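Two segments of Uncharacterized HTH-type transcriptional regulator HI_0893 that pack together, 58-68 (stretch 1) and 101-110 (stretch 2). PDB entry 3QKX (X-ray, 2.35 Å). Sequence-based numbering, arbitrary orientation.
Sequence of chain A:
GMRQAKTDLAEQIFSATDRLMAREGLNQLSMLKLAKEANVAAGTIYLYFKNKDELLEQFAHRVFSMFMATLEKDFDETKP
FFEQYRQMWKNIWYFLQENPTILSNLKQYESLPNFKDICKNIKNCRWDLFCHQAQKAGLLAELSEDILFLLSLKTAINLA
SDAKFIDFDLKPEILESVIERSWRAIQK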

# COMPACT_ATOMS: atom_id res chain seq x y z
N GLN A 58 0.31 20.64 8.62
CA GLN A 58 1.28 20.43 9.71
C GLN A 58 1.29 18.98 10.20
O GLN A 58 2.35 18.44 10.53
CB GLN A 58 1.02 21.40 10.88
CG GLN A 58 1.40 22.86 10.59
CD GLN A 58 1.20 23.79 11.79
OE1 GLN A 58 1.48 23.43 12.94
NE2 GLN A 58 0.70 25.01 11.52
N PHE A 59 0.10 18.36 10.22
CA PHE A 59 -0.04 16.96 10.57
C PHE A 59 0.77 16.07 9.62
O PHE A 59 1.48 15.18 10.07
CB PHE A 59 -1.51 16.56 10.53
CG PHE A 59 -1.77 15.10 10.80
CD1 PHE A 59 -1.75 14.60 12.09
CD2 PHE A 59 -2.08 14.24 9.76
CE1 PHE A 59 -2.03 13.26 12.35
CE2 PHE A 59 -2.34 12.90 10.01
CZ PHE A 59 -2.32 12.41 11.31
N ALA A 60 0.64 16.33 8.32
CA ALA A 60 1.45 15.65 7.30
C ALA A 60 2.93 15.71 7.65
O ALA A 60 3.59 14.68 7.71
CB ALA A 60 1.22 16.28 5.92
N HIS A 61 3.42 16.92 7.92
CA HIS A 61 4.84 17.13 8.28
C HIS A 61 5.23 16.33 9.51
O HIS A 61 6.32 15.78 9.57
CB HIS A 61 5.14 18.62 8.52
CG HIS A 61 5.43 19.37 7.27
ND1 HIS A 61 6.60 19.21 6.56
CD2 HIS A 61 4.71 20.30 6.59
CE1 HIS A 61 6.59 20.01 5.50
NE2 HIS A 61 5.46 20.69 5.50
N ARG A 62 4.34 16.30 10.49
CA ARG A 62 4.53 15.54 11.71
C ARG A 62 4.56 14.06 11.41
O ARG A 62 5.32 13.32 12.04
CB ARG A 62 3.43 15.90 12.74
CG ARG A 62 3.30 14.99 13.96
CD ARG A 62 2.18 14.00 13.78
NE ARG A 62 1.79 13.34 15.02
CZ ARG A 62 0.90 12.35 15.09
NH1 ARG A 62 0.31 11.88 13.99
NH2 ARG A 62 0.60 11.83 16.27
N VAL A 63 3.75 13.62 10.44
CA VAL A 63 3.73 12.22 10.02
C VAL A 63 5.02 11.81 9.30
O VAL A 63 5.59 10.76 9.59
CB VAL A 63 2.49 11.89 9.17
CG1 VAL A 63 2.61 10.52 8.54
CG2 VAL A 63 1.22 11.97 10.06
N PHE A 64 5.49 12.65 8.37
CA PHE A 64 6.81 12.42 7.76
C PHE A 64 7.91 12.29 8.84
O PHE A 64 8.73 11.36 8.76
CB PHE A 64 7.17 13.51 6.72
CG PHE A 64 6.85 13.12 5.28
N SER A 65 7.90 13.17 9.85
CA SER A 65 8.90 13.15 10.94
C SER A 65 8.94 11.83 11.72
O SER A 65 10.03 11.34 12.03
CB SER A 65 8.65 14.29 11.96
OG SER A 65 8.97 15.55 11.40
N MSE A 66 7.78 11.29 12.06
CA MSE A 66 7.71 10.01 12.76
C MSE A 66 8.30 8.88 11.90
O MSE A 66 8.99 7.99 12.41
CB MSE A 66 6.27 9.65 13.12
CG MSE A 66 5.60 10.58 14.10
SE MSE A 66 3.89 9.83 14.68
CE MSE A 66 4.36 9.55 16.57
N PHE A 67 8.01 8.91 10.60
CA PHE A 67 8.57 7.93 9.69
C PHE A 67 10.10 8.04 9.66
O PHE A 67 10.78 7.04 9.80
CB PHE A 67 8.01 8.08 8.25
CG PHE A 67 6.51 7.78 8.11
CD1 PHE A 67 5.74 7.19 9.13
CD2 PHE A 67 5.88 8.04 6.88
CE1 PHE A 67 4.38 6.90 8.94
CE2 PHE A 67 4.51 7.75 6.68
CZ PHE A 67 3.77 7.18 7.72
N MSE A 68 10.62 9.25 9.50
CA MSE A 68 12.08 9.45 9.47
C MSE A 68 12.73 9.01 10.79
O MSE A 68 13.80 8.40 10.79
CB MSE A 68 12.44 10.92 9.20
CG MSE A 68 11.89 11.48 7.91
SE MSE A 68 12.53 10.53 6.37
CE MSE A 68 13.80 11.94 5.91
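Stretch 2 101-110: TILSNLKQYE

Stretch 2 approaches stretch 1 as a second helix, crossing it steeply, closer to perpendicular than to antiparallel, with its direction partly opposed. The N-to-C directions of the two helices make an angle of 123° (signed crossing angle -123°), and the axes come no closer than 12.3 Å. That separation is wide for packed helices, so the backbones stay well apart and large side chains bridge the space between them. Stretch 1 is helical throughout, with regular i to i+4 hydrogen bonds such as Val63 N to Phe59 O (2.8 Å). Stretch 2 continues a helix that begins before Thr101, and Tyr109 N bonds to Asn105 O at 2.8 Å.

The main bump on stretch 2 is Tyr109, whose CA-to-CB bond points toward stretch 1 and whose ring enters a hollow lined by Phe59, Val63 and Phe67, residues spaced four apart along one side of their helix. Val63 forms the floor: its CG1 lies 3.4 Å from Tyr109 CE2, over one face of the ring, and its CG2 makes a CH-pi contact 4.2 Å from the ring centroid. Phe59 CE2 meets Tyr109 CE1 at 3.5 Å, the two ring planes inclined at 67° in an oblique aromatic pair. Phe67 CZ reaches the edge of the tyrosine ring, 3.9 Å from Tyr109 CE2.

Phe67 is in turn the bump that stretch 1 offers. Its CA-to-CB bond points sideways, but the ring extends to Ile102 and Leu106, with Phe67 CZ 3.5 Å from Leu106 CD2 and Phe67 CE1 4.3 Å from Ile102 CG2. The other branch of Ile102 reaches Met66, a selenomethionine, with Ile102 CD1 4.4 Å from Met66 SE. No hydrogen bond joins the stretches; the 280 Å² buried between them reflects a fit of predominantly apolar surfaces.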

# COMPACT_ATOMS: atom_id res chain seq x y z
N THR A 101 -3.26 2.41 14.79
CA THR A 101 -3.95 3.61 14.34
C THR A 101 -3.16 4.34 13.23
O THR A 101 -3.74 4.78 12.24
CB THR A 101 -4.25 4.56 15.55
OG1 THR A 101 -5.15 5.60 15.16
CG2 THR A 101 -2.93 5.15 16.16
N ILE A 102 -1.84 4.35 13.34
CA ILE A 102 -1.00 4.89 12.28
C ILE A 102 -1.09 3.98 11.05
O ILE A 102 -1.19 4.46 9.92
CB ILE A 102 0.48 5.03 12.73
CG1 ILE A 102 0.62 6.02 13.89
CG2 ILE A 102 1.37 5.45 11.58
CD1 ILE A 102 0.38 7.44 13.51
N LEU A 103 -1.07 2.67 11.28
CA LEU A 103 -1.19 1.70 10.19
C LEU A 103 -2.50 1.88 9.38
O LEU A 103 -2.46 1.87 8.16
CB LEU A 103 -1.06 0.26 10.74
CG LEU A 103 -1.19 -0.90 9.76
CD1 LEU A 103 -0.01 -0.92 8.81
CD2 LEU A 103 -1.34 -2.21 10.54
N SER A 104 -3.63 2.07 10.06
CA SER A 104 -4.90 2.34 9.36
C SER A 104 -4.83 3.57 8.48
O SER A 104 -5.30 3.57 7.36
CB SER A 104 -6.05 2.55 10.34
OG SER A 104 -6.26 1.43 11.16
N ASN A 105 -4.25 4.64 9.01
CA ASN A 105 -4.24 5.91 8.30
C ASN A 105 -3.19 6.01 7.17
O ASN A 105 -3.33 6.87 6.31
CB ASN A 105 -4.11 7.07 9.30
CG ASN A 105 -5.29 7.15 10.24
OD1 ASN A 105 -6.39 6.74 9.90
ND2 ASN A 105 -5.07 7.69 11.44
N LEU A 106 -2.19 5.12 7.15
CA LEU A 106 -1.19 5.07 6.06
C LEU A 106 -1.79 5.32 4.66
O LEU A 106 -1.25 6.11 3.87
CB LEU A 106 -0.48 3.72 6.02
CG LEU A 106 0.66 3.43 6.99
CD1 LEU A 106 1.17 2.00 6.74
CD2 LEU A 106 1.78 4.42 6.83
N LYS A 107 -2.90 4.65 4.37
CA LYS A 107 -3.53 4.76 3.06
C LYS A 107 -4.11 6.17 2.90
O LYS A 107 -3.73 6.92 1.98
CB LYS A 107 -4.61 3.68 2.91
CG LYS A 107 -4.06 2.23 2.99
N GLN A 108 -4.97 6.55 3.84
CA GLN A 108 -5.58 7.88 3.84
C GLN A 108 -4.59 9.07 3.91
O GLN A 108 -4.96 10.18 3.55
CB GLN A 108 -6.60 8.00 4.99
CG GLN A 108 -7.88 7.21 4.79
CD GLN A 108 -8.82 7.34 5.98
OE1 GLN A 108 -9.86 8.00 5.90
NE2 GLN A 108 -8.46 6.73 7.09
N TYR A 109 -3.36 8.85 4.37
CA TYR A 109 -2.34 9.93 4.42
C TYR A 109 -2.03 10.54 3.05
O TYR A 109 -1.80 11.75 2.96
CB TYR A 109 -1.01 9.45 5.05
CG TYR A 109 -0.98 9.21 6.56
CD1 TYR A 109 -1.90 9.82 7.44
CD2 TYR A 109 0.02 8.43 7.12
CE1 TYR A 109 -1.84 9.60 8.82
CE2 TYR A 109 0.09 8.21 8.50
CZ TYR A 109 -0.84 8.80 9.34
OH TYR A 109 -0.78 8.59 10.71
N GLU A 110 -2.01 9.72 1.99
CA GLU A 110 -1.67 10.20 0.63
C GLU A 110 -2.63 11.26 0.07
O GLU A 110 -2.25 12.03 -0.82
CB GLU A 110 -1.55 9.04 -0.35
CG GLU A 110 -0.25 8.25 -0.20
CD GLU A 110 -0.26 6.92 -0.96
OE1 GLU A 110 -1.10 6.75 -1.88
OE2 GLU A 110 0.58 6.04 -0.63